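Cfl (Pectobacterium brasiliense, PDB 7A9J) is a coronafacic acid ligase of the ATP-dependent AMP-binding enzyme family, and probably activates carboxylic acids as acyl-adenylates on the way to amides or thioesters. Local coordinates at residues S76-N81 / C121-D126; I146-L151 / N158-W163; R466-I471 / P498-F503. The protein carries 1 engineered substitution. All blocks are in the same frame, centred on the assembly; numbering follows the deposited sequence.

Contact 1: S76-N81 / C121-D126; sequences SIHMGN and CAYIGD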
ATOM      1  N   SER A  76      12.437  -4.025 -17.341  1.00 33.22           N
ATOM      2  CA  SER A  76      11.341  -3.135 -16.935  1.00 32.25           C
ATOM      3  C   SER A  76      10.012  -3.810 -17.246  1.00 36.68           C
ATOM      4  O   SER A  76       9.843  -4.376 -18.322  1.00 31.26           O
ATOM      5  CB  SER A  76      11.434  -1.803 -17.673  1.00 34.92           C
ATOM      6  OG  SER A  76      12.481  -1.030 -17.141  1.00 37.92           O
ATOM      7  N   ILE A  77       9.077  -3.765 -16.297  1.00 30.63           N
ATOM      8  CA  ILE A  77       7.802  -4.455 -16.424  1.00 31.58           C
ATOM      9  C   ILE A  77       6.711  -3.409 -16.285  1.00 32.34           C
ATOM     10  O   ILE A  77       6.724  -2.593 -15.348  1.00 31.30           O
ATOM     11  CB  ILE A  77       7.635  -5.554 -15.355  1.00 29.47           C
ATOM     12  CG1 ILE A  77       8.764  -6.584 -15.481  1.00 35.55           C
ATOM     13  CG2 ILE A  77       6.318  -6.276 -15.593  1.00 31.76           C
ATOM     14  CD1 ILE A  77       8.676  -7.710 -14.461  1.00 38.41           C
ATOM     15  N   HIS A  78       5.756  -3.457 -17.178  1.00 30.18           N
ATOM     16  CA  HIS A  78       4.887  -2.281 -17.287  1.00 32.57           C
ATOM     17  C   HIS A  78       3.526  -2.804 -17.761  1.00 40.86           C
ATOM     18  O   HIS A  78       3.224  -2.786 -18.942  1.00 33.35           O
ATOM     19  CB  HIS A  78       5.521  -1.275 -18.248  1.00 34.64           C
ATOM     20  CG  HIS A  78       4.797   0.038 -18.386  1.00 33.03           C
ATOM     21  ND1 HIS A  78       4.645   0.654 -19.621  1.00 35.62           N
ATOM     22  CD2 HIS A  78       4.307   0.916 -17.466  1.00 32.01           C
ATOM     23  CE1 HIS A  78       4.037   1.816 -19.458  1.00 37.96           C
ATOM     24  NE2 HIS A  78       3.859   2.022 -18.163  1.00 34.09           N
ATOM     25  N   MET A  79       2.708  -3.301 -16.822  1.00 31.26           N
ATOM     26  CA  MET A  79       1.437  -3.898 -17.223  1.00 32.38           C
ATOM     27  C   MET A  79       0.417  -3.905 -16.080  1.00 32.73           C
ATOM     28  O   MET A  79       0.763  -3.778 -14.889  1.00 31.53           O
ATOM     29  CB  MET A  79       1.644  -5.309 -17.772  1.00 43.78           C
ATOM     30  CG  MET A  79       2.092  -6.322 -16.842  1.00 42.36           C
ATOM     31  SD  MET A  79       2.226  -8.023 -17.647  1.00 37.14           S
ATOM     32  CE  MET A  79       3.296  -7.740 -19.072  1.00 45.21           C
ATOM     33  N   GLY A  80      -0.858  -3.937 -16.489  1.00 30.26           N
ATOM     34  CA  GLY A  80      -1.972  -4.018 -15.557  1.00 35.62           C
ATOM     35  C   GLY A  80      -2.106  -5.427 -14.999  1.00 32.48           C
ATOM     36  O   GLY A  80      -1.275  -6.299 -15.246  1.00 34.13           O
ATOM     37  N   ASN A  81      -3.114  -5.633 -14.140  1.00 28.56           N
ATOM     38  CA  ASN A  81      -3.187  -6.905 -13.424  1.00 27.81           C
ATOM     39  C   ASN A  81      -3.553  -8.038 -14.402  1.00 29.73           C
ATOM     40  O   ASN A  81      -4.606  -7.990 -15.028  1.00 34.09           O
ATOM     41  CB  ASN A  81      -4.255  -6.837 -12.358  1.00 28.89           C
ATOM     42  CG  ASN A  81      -3.923  -5.799 -11.301  1.00 33.98           C
ATOM     43  OD1 ASN A  81      -2.809  -5.255 -11.265  1.00 32.01           O
ATOM     44  ND2 ASN A  81      -4.972  -5.369 -10.572  1.00 34.76           N
ATOM     45  N   CYS A 121      17.766  -3.622 -19.899  0.66 40.02           N
ATOM     46  CA  CYS A 121      18.012  -4.055 -21.265  0.66 38.97           C
ATOM     47  C   CYS A 121      16.833  -4.795 -21.881  0.66 41.18           C
ATOM     48  O   CYS A 121      16.915  -5.215 -23.047  0.66 41.21           O
ATOM     49  CB  CYS A 121      19.281  -4.912 -21.341  0.66 47.63           C
ATOM     50  SG  CYS A 121      19.073  -6.505 -20.579  0.66 46.14           S
ATOM     51  N   ALA A 122      15.733  -4.955 -21.155  1.00 39.98           N
ATOM     52  CA  ALA A 122      14.534  -5.501 -21.765  1.00 38.09           C
ATOM     53  C   ALA A 122      13.308  -4.852 -21.136  1.00 37.45           C
ATOM     54  O   ALA A 122      13.367  -4.342 -20.018  1.00 37.67           O
ATOM     55  CB  ALA A 122      14.473  -7.034 -21.623  1.00 40.63           C
ATOM     56  N   TYR A 123      12.187  -4.903 -21.865  1.00 34.95           N
ATOM     57  CA  TYR A 123      10.908  -4.377 -21.389  1.00 33.26           C
ATOM     58  C   TYR A 123       9.821  -5.423 -21.672  1.00 32.73           C
ATOM     59  O   TYR A 123       9.805  -6.023 -22.749  1.00 34.87           O
ATOM     60  CB  TYR A 123      10.620  -3.045 -22.117  1.00 37.43           C
ATOM     61  CG  TYR A 123       9.221  -2.531 -22.011  1.00 33.58           C
ATOM     62  CD1 TYR A 123       8.205  -3.044 -22.834  1.00 34.16           C
ATOM     63  CD2 TYR A 123       8.908  -1.502 -21.138  1.00 36.77           C
ATOM     64  CE1 TYR A 123       6.907  -2.556 -22.773  1.00 34.68           C
ATOM     65  CE2 TYR A 123       7.603  -0.997 -21.048  1.00 34.71           C
ATOM     66  CZ  TYR A 123       6.613  -1.524 -21.840  1.00 34.16           C
ATOM     67  OH  TYR A 123       5.306  -1.065 -21.844  1.00 35.15           O
ATOM     68  N   ILE A 124       8.935  -5.661 -20.692  1.00 31.66           N
ATOM     69  CA  ILE A 124       7.735  -6.486 -20.877  1.00 33.75           C
ATOM     70  C   ILE A 124       6.522  -5.662 -20.457  1.00 32.61           C
ATOM     71  O   ILE A 124       6.465  -5.165 -19.326  1.00 32.69           O
ATOM     72  CB  ILE A 124       7.803  -7.785 -20.067  1.00 31.66           C
ATOM     73  CG1 ILE A 124       8.964  -8.658 -20.550  1.00 32.23           C
ATOM     74  CG2 ILE A 124       6.513  -8.643 -20.241  1.00 35.82           C
ATOM     75  CD1 ILE A 124       9.229  -9.872 -19.617  1.00 32.70           C
ATOM     76  N   GLY A 125       5.576  -5.492 -21.363  1.00 30.70           N
ATOM     77  CA  GLY A 125       4.409  -4.683 -21.085  1.00 34.02           C
ATOM     78  C   GLY A 125       3.174  -5.276 -21.732  1.00 33.19           C
ATOM     79  O   GLY A 125       3.245  -6.258 -22.485  1.00 32.41           O
ATOM     80  N   ASP A 126       2.023  -4.685 -21.414  1.00 31.92           N
ATOM     81  CA  ASP A 126       0.787  -5.077 -22.067  1.00 32.67           C
ATOM     82  C   ASP A 126       0.369  -4.028 -23.067  1.00 36.16           C
ATOM     83  O   ASP A 126       1.022  -2.982 -23.250  1.00 35.01           O
ATOM     84  CB  ASP A 126      -0.338  -5.408 -21.060  1.00 32.59           C
ATOM     85  CG  ASP A 126      -0.775  -4.244 -20.203  1.00 37.05           C
ATOM     86  OD1 ASP A 126      -0.393  -3.082 -20.481  1.00 35.93           O
ATOM     87  OD2 ASP A 126      -1.516  -4.510 -19.198  1.00 34.88           O
TER
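The carboxylate of D126 reaches across to the loop just past the neighbouring strand, where OD2 accepts the backbone N-H of G80 at 2.8 Å. The amide comes from above the carboxylate plane, 44° out of it, and the same oxygen has a second partner in R129. D126 is also the N-cap of helix 127-132. H78 ND1 and Y123 OH share a hydrogen bond of 2.9 Å. The hydroxyl meets the imidazole at its edge, near the ring plane, and the two rings meet rim to rim with their planes at 65°. Beneath these side chains the backbones pair in parallel: S76 N donates to A122 O, S76 O accepts I124 N at 2.8 Å, and H78 N bonds to I124 O at 2.8 Å. A weak bond from D126 N to H78 O follows. Strand 122-125 is the middle one of a five-stranded parallel sheet, and 74-78 is its neighbour. S76, H78 and Y123 face helix 108-117, whereas I77 and I124 pack under helix 83-95. Against I124, M79 bends at its thioether (chi3 54°), which brings CE to 3.5 Å from I124 CG2 and 3.6 Å from G125 C. Past the end of the backbone pairing, D126 thus takes over, binding the loop at G80 and capping its own helix; the bonding to G80 N and R129 would probably keep its carboxylate ionised.

Contact 2: I146-L151 / N158-W163; sequences IWVIDL and NNTHNW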
ATOM      1  N   ILE A 146      11.881  -5.961 -26.410  1.00 39.38           N
ATOM      2  CA  ILE A 146      10.640  -5.349 -25.953  1.00 35.68           C
ATOM      3  C   ILE A 146       9.546  -6.361 -26.300  1.00 38.01           C
ATOM      4  O   ILE A 146       9.251  -6.540 -27.473  1.00 40.08           O
ATOM      5  CB  ILE A 146      10.385  -4.015 -26.693  1.00 41.09           C
ATOM      6  CG1 ILE A 146      11.546  -3.047 -26.453  1.00 41.05           C
ATOM      7  CG2 ILE A 146       9.012  -3.414 -26.323  1.00 41.12           C
ATOM      8  CD1 ILE A 146      11.511  -1.818 -27.354  1.00 39.51           C
ATOM      9  N   TRP A 147       8.899  -6.950 -25.302  1.00 35.98           N
ATOM     10  CA  TRP A 147       7.776  -7.849 -25.532  1.00 37.47           C
ATOM     11  C   TRP A 147       6.484  -7.198 -25.052  1.00 34.87           C
ATOM     12  O   TRP A 147       6.458  -6.577 -23.971  1.00 31.56           O
ATOM     13  CB  TRP A 147       7.962  -9.169 -24.779  1.00 38.84           C
ATOM     14  CG  TRP A 147       9.099 -10.087 -25.235  1.00 37.90           C
ATOM     15  CD1 TRP A 147       9.060 -11.015 -26.249  1.00 38.06           C
ATOM     16  CD2 TRP A 147      10.398 -10.214 -24.628  1.00 35.98           C
ATOM     17  NE1 TRP A 147      10.270 -11.688 -26.336  1.00 41.47           N
ATOM     18  CE2 TRP A 147      11.095 -11.233 -25.340  1.00 41.64           C
ATOM     19  CE3 TRP A 147      11.038  -9.572 -23.568  1.00 36.33           C
ATOM     20  CZ2 TRP A 147      12.398 -11.591 -25.037  1.00 37.37           C
ATOM     21  CZ3 TRP A 147      12.318  -9.937 -23.240  1.00 36.26           C
ATOM     22  CH2 TRP A 147      12.989 -10.969 -23.975  1.00 36.14           C
ATOM     23  N   VAL A 148       5.425  -7.333 -25.846  1.00 34.27           N
ATOM     24  CA  VAL A 148       4.152  -6.634 -25.624  1.00 33.75           C
ATOM     25  C   VAL A 148       3.030  -7.654 -25.796  1.00 34.35           C
ATOM     26  O   VAL A 148       2.916  -8.292 -26.862  1.00 35.11           O
ATOM     27  CB  VAL A 148       3.948  -5.482 -26.611  1.00 37.50           C
ATOM     28  CG1 VAL A 148       2.581  -4.791 -26.390  1.00 38.01           C
ATOM     29  CG2 VAL A 148       5.117  -4.531 -26.572  1.00 35.24           C
ATOM     30  N   ILE A 149       2.205  -7.798 -24.768  1.00 31.67           N
ATOM     31  CA  ILE A 149       1.015  -8.630 -24.892  1.00 33.79           C
ATOM     32  C   ILE A 149       0.054  -7.955 -25.844  1.00 36.00           C
ATOM     33  O   ILE A 149      -0.248  -6.756 -25.701  1.00 36.64           O
ATOM     34  CB  ILE A 149       0.370  -8.824 -23.507  1.00 32.64           C
ATOM     35  CG1 ILE A 149       1.364  -9.478 -22.554  1.00 33.02           C
ATOM     36  CG2 ILE A 149      -0.928  -9.637 -23.654  1.00 34.79           C
ATOM     37  CD1 ILE A 149       0.824  -9.607 -21.087  1.00 35.43           C
ATOM     38  N   ASP A 150      -0.402  -8.705 -26.860  1.00 33.97           N
ATOM     39  CA  ASP A 150      -1.319  -8.208 -27.879  1.00 38.31           C
ATOM     40  C   ASP A 150      -0.706  -7.085 -28.713  1.00 36.34           C
ATOM     41  O   ASP A 150      -1.446  -6.250 -29.242  1.00 39.44           O
ATOM     42  CB  ASP A 150      -2.644  -7.701 -27.298  1.00 38.48           C
ATOM     43  CG  ASP A 150      -3.360  -8.726 -26.457  1.00 51.58           C
ATOM     44  OD1 ASP A 150      -3.630  -8.421 -25.268  1.00 61.29           O
ATOM     45  OD2 ASP A 150      -3.705  -9.794 -27.002  1.00 49.89           O
ATOM     46  N   LEU A 151       0.628  -7.122 -28.909  1.00 36.72           N
ATOM     47  CA  LEU A 151       1.272  -6.295 -29.931  1.00 39.83           C
ATOM     48  C   LEU A 151       0.532  -6.359 -31.261  1.00 43.94           C
ATOM     49  O   LEU A 151       0.220  -7.452 -31.762  1.00 40.28           O
ATOM     50  CB  LEU A 151       2.732  -6.753 -30.094  1.00 36.77           C
ATOM     51  CG  LEU A 151       3.595  -5.916 -31.040  1.00 37.09           C
ATOM     52  CD1 LEU A 151       3.877  -4.548 -30.299  1.00 34.91           C
ATOM     53  CD2 LEU A 151       4.890  -6.616 -31.388  1.00 38.99           C
ATOM     54  N   ASN A 158      12.286  -4.731 -35.579  1.00 56.64           N
ATOM     55  CA  ASN A 158      13.439  -4.232 -34.811  1.00 60.13           C
ATOM     56  C   ASN A 158      13.549  -5.053 -33.535  1.00 51.54           C
ATOM     57  O   ASN A 158      13.696  -6.285 -33.623  1.00 58.26           O
ATOM     58  CB  ASN A 158      13.292  -2.729 -34.589  1.00 58.99           C
ATOM     59  CG  ASN A 158      13.200  -1.991 -35.864  1.00 65.95           C
ATOM     60  OD1 ASN A 158      13.919  -2.300 -36.820  1.00 62.45           O
ATOM     61  ND2 ASN A 158      12.291  -1.031 -35.927  1.00 66.65           N
ATOM     62  N   ASN A 159      13.444  -4.455 -32.355  1.00 49.61           N
ATOM     63  CA  ASN A 159      13.526  -5.203 -31.119  1.00 42.97           C
ATOM     64  C   ASN A 159      12.175  -5.376 -30.440  1.00 40.13           C
ATOM     65  O   ASN A 159      12.129  -5.822 -29.302  1.00 44.25           O
ATOM     66  CB  ASN A 159      14.503  -4.551 -30.155  1.00 50.62           C
ATOM     67  CG  ASN A 159      15.900  -4.595 -30.676  1.00 56.85           C
ATOM     68  OD1 ASN A 159      16.288  -5.566 -31.332  1.00 57.13           O
ATOM     69  ND2 ASN A 159      16.668  -3.540 -30.411  1.00 57.44           N
ATOM     70  N   THR A 160      11.083  -5.078 -31.128  1.00 43.28           N
ATOM     71  CA  THR A 160       9.758  -5.203 -30.523  1.00 42.39           C
ATOM     72  C   THR A 160       9.107  -6.498 -30.973  1.00 39.11           C
ATOM     73  O   THR A 160       9.028  -6.759 -32.178  1.00 41.99           O
ATOM     74  CB  THR A 160       8.917  -4.001 -30.919  1.00 49.07           C
ATOM     75  OG1 THR A 160       9.628  -2.852 -30.459  1.00 42.99           O
ATOM     76  CG2 THR A 160       7.555  -4.031 -30.238  1.00 43.63           C
ATOM     77  N   HIS A 161       8.674  -7.300 -29.984  1.00 42.00           N
ATOM     78  CA  HIS A 161       8.199  -8.663 -30.178  1.00 44.73           C
ATOM     79  C   HIS A 161       6.833  -8.834 -29.533  1.00 44.07           C
ATOM     80  O   HIS A 161       6.482  -8.146 -28.570  1.00 38.39           O
ATOM     81  CB  HIS A 161       9.188  -9.679 -29.575  1.00 42.97           C
ATOM     82  CG  HIS A 161      10.527  -9.647 -30.230  1.00 48.65           C
ATOM     83  ND1 HIS A 161      10.840 -10.412 -31.341  1.00 52.15           N
ATOM     84  CD2 HIS A 161      11.629  -8.909 -29.953  1.00 48.51           C
ATOM     85  CE1 HIS A 161      12.081 -10.146 -31.714  1.00 54.04           C
ATOM     86  NE2 HIS A 161      12.591  -9.257 -30.871  1.00 48.00           N
ATOM     87  N   ASN A 162       6.063  -9.767 -30.066  1.00 43.89           N
ATOM     88  CA  ASN A 162       4.823 -10.140 -29.397  1.00 39.77           C
ATOM     89  C   ASN A 162       5.138 -11.029 -28.200  1.00 38.21           C
ATOM     90  O   ASN A 162       6.045 -11.876 -28.259  1.00 41.18           O
ATOM     91  CB  ASN A 162       3.926 -10.886 -30.396  1.00 41.63           C
ATOM     92  CG  ASN A 162       2.518 -11.106 -29.879  1.00 41.60           C
ATOM     93  OD1 ASN A 162       2.306 -11.847 -28.910  1.00 40.01           O
ATOM     94  ND2 ASN A 162       1.540 -10.460 -30.530  1.00 43.79           N
ATOM     95  N   TRP A 163       4.347 -10.872 -27.133  1.00 32.46           N
ATOM     96  CA  TRP A 163       4.479 -11.692 -25.930  1.00 30.47           C
ATOM     97  C   TRP A 163       4.477 -13.190 -26.257  1.00 35.37           C
ATOM     98  O   TRP A 163       5.180 -13.975 -25.605  1.00 36.34           O
ATOM     99  CB  TRP A 163       3.320 -11.403 -24.978  1.00 34.23           C
ATOM    100  CG  TRP A 163       3.130 -12.406 -23.901  1.00 30.98           C
ATOM    101  CD1 TRP A 163       2.226 -13.455 -23.875  1.00 38.26           C
ATOM    102  CD2 TRP A 163       3.861 -12.472 -22.687  1.00 32.09           C
ATOM    103  NE1 TRP A 163       2.362 -14.143 -22.709  1.00 33.87           N
ATOM    104  CE2 TRP A 163       3.378 -13.594 -21.970  1.00 30.89           C
ATOM    105  CE3 TRP A 163       4.881 -11.697 -22.135  1.00 34.23           C
ATOM    106  CZ2 TRP A 163       3.869 -13.943 -20.724  1.00 33.85           C
ATOM    107  CZ3 TRP A 163       5.349 -12.017 -20.847  1.00 33.78           C
ATOM    108  CH2 TRP A 163       4.864 -13.156 -20.180  1.00 32.46           C
TER
HETATM  109  O   HOH W   1       0.280 -11.390 -27.013  1.00 37.07           O
HETATM  110  O   HOH W   2       2.429  -9.008 -32.944  1.00 45.70           O
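V148 O takes the N-H of W163 at 3.0 Å, and L151 N reaches the same oxygen from the opposite face of the carbonyl plane at 3.3 Å. The W163 amide stands 61° out of that plane. L151 N closes a type II turn, V148 to L151, so one carbonyl both fastens the turn and holds the start of helix 163-166. Upstream, H161 N donates to I146 O at 2.7 Å, and V148 N to H161 O. Strand 160-162 is here the edge of the parallel five-stranded sheet, joined to strand 145-148 by a short connection without helix. N162 extends its CG anti to the backbone N (chi1 -170°) toward the turn: one water spans its OD1 and D150 N, a second its ND2 and L151 O. OD1 also caps E164 N. N162 O lies at the edge of the W147 indole, in its plane, while W147 CD1 is 3.6 Å from H161 CB; ND1 of that histidine bonds E165. Toward helix 83-95, I149 lies alongside W163, its CG1 3.5 Å above one face of the indole, offset toward the rim. On the other side of the sheet, L151 CD1 packs on T160 CG2, and the hydroxyl OG1 of T160 hydrogen-bonds E138.

Contact 3: R466-I471 / P498-F503; sequences RIIALI and PSEYIF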
ATOM      1  N   ARG A 466      -2.767  28.892  18.584  1.00 33.79           N
ATOM      2  CA  ARG A 466      -4.114  28.747  19.120  1.00 34.92           C
ATOM      3  C   ARG A 466      -4.793  27.619  18.361  1.00 34.40           C
ATOM      4  O   ARG A 466      -4.677  27.556  17.134  1.00 32.68           O
ATOM      5  CB  ARG A 466      -4.877  30.058  18.946  1.00 41.01           C
ATOM      6  CG  ARG A 466      -6.304  30.062  19.400  1.00 47.40           C
ATOM      7  CD  ARG A 466      -6.831  31.522  19.446  1.00 39.72           C
ATOM      8  NE  ARG A 466      -6.693  32.177  18.151  1.00 39.23           N
ATOM      9  CZ  ARG A 466      -7.666  32.329  17.261  1.00 49.78           C
ATOM     10  NH1 ARG A 466      -8.890  31.869  17.516  1.00 54.91           N
ATOM     11  NH2 ARG A 466      -7.403  32.959  16.116  1.00 50.77           N
ATOM     12  N   ILE A 467      -5.499  26.745  19.088  1.00 33.38           N
ATOM     13  CA  ILE A 467      -6.088  25.557  18.462  1.00 35.88           C
ATOM     14  C   ILE A 467      -7.458  25.869  17.899  1.00 36.68           C
ATOM     15  O   ILE A 467      -8.332  26.388  18.602  1.00 38.76           O
ATOM     16  CB  ILE A 467      -6.169  24.403  19.474  1.00 35.21           C
ATOM     17  CG1 ILE A 467      -4.747  24.034  19.902  1.00 35.71           C
ATOM     18  CG2 ILE A 467      -6.931  23.172  18.867  1.00 33.64           C
ATOM     19  CD1 ILE A 467      -4.729  22.969  20.992  1.00 43.65           C
ATOM     20  N   ILE A 468      -7.653  25.533  16.625  1.00 31.51           N
ATOM     21  CA  ILE A 468      -8.931  25.707  15.946  1.00 33.27           C
ATOM     22  C   ILE A 468      -9.495  24.326  15.633  1.00 35.23           C
ATOM     23  O   ILE A 468      -8.757  23.436  15.177  1.00 35.01           O
ATOM     24  CB  ILE A 468      -8.734  26.510  14.645  1.00 34.55           C
ATOM     25  CG1 ILE A 468      -7.865  27.761  14.899  1.00 34.79           C
ATOM     26  CG2 ILE A 468     -10.090  26.765  13.970  1.00 36.02           C
ATOM     27  CD1 ILE A 468      -8.415  28.781  15.922  1.00 33.33           C
ATOM     28  N   ALA A 469     -10.796  24.147  15.822  1.00 35.68           N
ATOM     29  CA  ALA A 469     -11.437  22.898  15.398  1.00 39.98           C
ATOM     30  C   ALA A 469     -12.428  23.198  14.286  1.00 40.55           C
ATOM     31  O   ALA A 469     -13.367  23.985  14.479  1.00 42.27           O
ATOM     32  CB  ALA A 469     -12.161  22.221  16.570  1.00 41.66           C
ATOM     33  N   LEU A 470     -12.236  22.562  13.141  1.00 39.45           N
ATOM     34  CA  LEU A 470     -13.269  22.529  12.119  1.00 42.94           C
ATOM     35  C   LEU A 470     -14.234  21.395  12.438  1.00 49.16           C
ATOM     36  O   LEU A 470     -13.815  20.245  12.589  1.00 48.96           O
ATOM     37  CB  LEU A 470     -12.601  22.372  10.753  1.00 48.71           C
ATOM     38  CG  LEU A 470     -13.243  22.770   9.432  1.00 55.30           C
ATOM     39  CD1 LEU A 470     -13.902  24.122   9.576  1.00 58.18           C
ATOM     40  CD2 LEU A 470     -12.122  22.843   8.387  1.00 45.41           C
ATOM     41  N   ILE A 471     -15.516  21.717  12.582  1.00 49.21           N
ATOM     42  CA  ILE A 471     -16.539  20.771  13.038  1.00 55.60           C
ATOM     43  C   ILE A 471     -17.576  20.609  11.932  1.00 63.96           C
ATOM     44  O   ILE A 471     -18.211  21.594  11.528  1.00 54.10           O
ATOM     45  CB  ILE A 471     -17.239  21.255  14.319  1.00 54.06           C
ATOM     46  CG1 ILE A 471     -16.242  21.507  15.452  1.00 58.35           C
ATOM     47  CG2 ILE A 471     -18.349  20.266  14.737  1.00 63.43           C
ATOM     48  CD1 ILE A 471     -15.615  20.266  15.992  1.00 46.38           C
ATOM     49  N   PRO A 498      -9.708  22.969  21.901  1.00 39.11           N
ATOM     50  CA  PRO A 498      -9.748  24.038  20.900  1.00 38.43           C
ATOM     51  C   PRO A 498     -10.119  25.348  21.570  1.00 42.75           C
ATOM     52  O   PRO A 498     -10.883  25.378  22.538  1.00 43.41           O
ATOM     53  CB  PRO A 498     -10.831  23.567  19.915  1.00 42.24           C
ATOM     54  CG  PRO A 498     -10.824  22.039  20.042  1.00 42.71           C
ATOM     55  CD  PRO A 498     -10.490  21.773  21.505  1.00 40.41           C
ATOM     56  N   SER A 499      -9.504  26.416  21.097  1.00 40.41           N
ATOM     57  CA  SER A 499      -9.936  27.754  21.475  1.00 46.25           C
ATOM     58  C   SER A 499     -11.130  28.254  20.670  1.00 44.95           C
ATOM     59  O   SER A 499     -11.747  29.260  21.054  1.00 49.63           O
ATOM     60  CB  SER A 499      -8.770  28.717  21.296  1.00 43.65           C
ATOM     61  OG  SER A 499      -7.781  28.491  22.278  1.00 49.06           O
ATOM     62  N   GLU A 500     -11.491  27.578  19.589  1.00 42.92           N
ATOM     63  CA  GLU A 500     -12.463  28.097  18.647  1.00 39.29           C
ATOM     64  C   GLU A 500     -13.009  26.958  17.807  1.00 43.88           C
ATOM     65  O   GLU A 500     -12.294  26.010  17.500  1.00 42.63           O
ATOM     66  CB  GLU A 500     -11.800  29.123  17.758  1.00 49.02           C
ATOM     67  CG  GLU A 500     -12.664  29.766  16.747  1.00 50.65           C
ATOM     68  CD  GLU A 500     -11.902  30.908  16.105  1.00 59.69           C
ATOM     69  OE1 GLU A 500     -11.513  31.849  16.831  1.00 53.95           O
ATOM     70  OE2 GLU A 500     -11.634  30.830  14.899  1.00 47.80           O
ATOM     71  N   TYR A 501     -14.278  27.073  17.442  1.00 46.66           N
ATOM     72  CA  TYR A 501     -14.994  26.078  16.651  1.00 40.34           C
ATOM     73  C   TYR A 501     -15.483  26.738  15.366  1.00 51.89           C
ATOM     74  O   TYR A 501     -16.098  27.812  15.413  1.00 50.26           O
ATOM     75  CB  TYR A 501     -16.174  25.521  17.483  1.00 49.13           C
ATOM     76  CG  TYR A 501     -15.695  24.784  18.699  1.00 54.02           C
ATOM     77  CD1 TYR A 501     -15.034  23.576  18.553  1.00 53.46           C
ATOM     78  CD2 TYR A 501     -15.870  25.283  19.981  1.00 57.11           C
ATOM     79  CE1 TYR A 501     -14.573  22.870  19.626  1.00 51.14           C
ATOM     80  CE2 TYR A 501     -15.409  24.558  21.097  1.00 60.41           C
ATOM     81  CZ  TYR A 501     -14.748  23.350  20.888  1.00 59.36           C
ATOM     82  OH  TYR A 501     -14.241  22.589  21.914  1.00 60.14           O
ATOM     83  N   ILE A 502     -15.183  26.121  14.225  1.00 47.31           N
ATOM     84  CA  ILE A 502     -15.685  26.575  12.936  1.00 43.78           C
ATOM     85  C   ILE A 502     -16.632  25.502  12.419  1.00 46.62           C
ATOM     86  O   ILE A 502     -16.201  24.398  12.073  1.00 51.09           O
ATOM     87  CB  ILE A 502     -14.547  26.849  11.944  1.00 37.02           C
ATOM     88  CG1 ILE A 502     -13.623  27.949  12.492  1.00 41.24           C
ATOM     89  CG2 ILE A 502     -15.114  27.324  10.592  1.00 39.92           C
ATOM     90  CD1 ILE A 502     -12.415  28.265  11.617  1.00 36.15           C
ATOM     91  N   PHE A 503     -17.923  25.802  12.390  1.00 50.39           N
ATOM     92  CA  PHE A 503     -18.907  24.843  11.906  1.00 51.71           C
ATOM     93  C   PHE A 503     -19.031  25.006  10.402  1.00 60.27           C
ATOM     94  O   PHE A 503     -19.329  26.103   9.914  1.00 61.05           O
ATOM     95  CB  PHE A 503     -20.272  25.038  12.575  1.00 57.52           C
ATOM     96  CG  PHE A 503     -20.265  24.770  14.046  1.00 62.77           C
ATOM     97  CD1 PHE A 503     -19.820  25.740  14.936  1.00 66.51           C
ATOM     98  CD2 PHE A 503     -20.686  23.552  14.543  1.00 68.63           C
ATOM     99  CE1 PHE A 503     -19.797  25.496  16.298  1.00 61.16           C
ATOM    100  CE2 PHE A 503     -20.679  23.305  15.904  1.00 73.75           C
ATOM    101  CZ  PHE A 503     -20.232  24.282  16.784  1.00 66.66           C
TER
HETATM  102  O   HOH W   3      -5.477  27.055  21.971  1.00 35.44           O
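The guanidinium of R466 presents its edge to E500, with OE1 of the glutamate only 7° out of the guanidinium plane, while I468 CD1 lies over one face, 3.5 Å above the plane and offset toward the rim. The salt bridge runs from R466 NH1 to E500 OE1 at 2.7 Å and is bent (N-H...O 136°). Relative to the carboxylate, NH1 approaches from above the plane, and the two flat groups are turned 57° against each other. Y524 fixes the pair further: its hydroxyl bonds both E500 OE2 and R466 NH2, while T536 holds E500 OE1.

Strands 464-473 and 500-503 are the parallel neighbours of a beta-alpha-beta unit, connected through helix 481-491, in the C-terminal domain typical of AMP-binding enzymes. A469 is bonded through both backbone groups, its N to E500 O and its O to I502 N, and I471 N continues the pattern to I502 O at 2.8 Å. Before the strand proper begins, S499 N donates to I467 O.

Against helix 481-491 the sheet offers P498 and Y501. A469 CB is set between them, 3.7 Å from both P498 CG and Y501 CD1, and I471 sets CG1 near the Y501 ring and CG2 against F503 CE2. The opposite face, toward helix 524-530, is aliphatic apart from the ion pair: I468 CG2 meets I502 CD1 at 3.6 Å, and L470 brings CD1 against I502 CG2. Where the pairing starts, R466 CG lies 3.4 Å from S499 CB, and a single water joins I467 N to S499 OG.

Contacts 1 and 2 follow one another along the chain and belong to the same five-stranded parallel sheet, their centres 10 Å apart. Strands 122-125 and 145-148 are neighbours in it, so the backbone of Y123 and G125 probably bonds that of W147 and I149, and I124 packs on W163. Helix 83-95 touches both contacts. Contact 3 comes last and lies on the opposite side of the chain's centre, about 50 Å from contact 1 and 58 Å from contact 2 between centres, in a separate four-stranded mixed sheet of the C-terminal domain. In this enzyme family that domain typically reorients during catalysis, so the two sheets lie in parts of the chain that can probably move relative to each other.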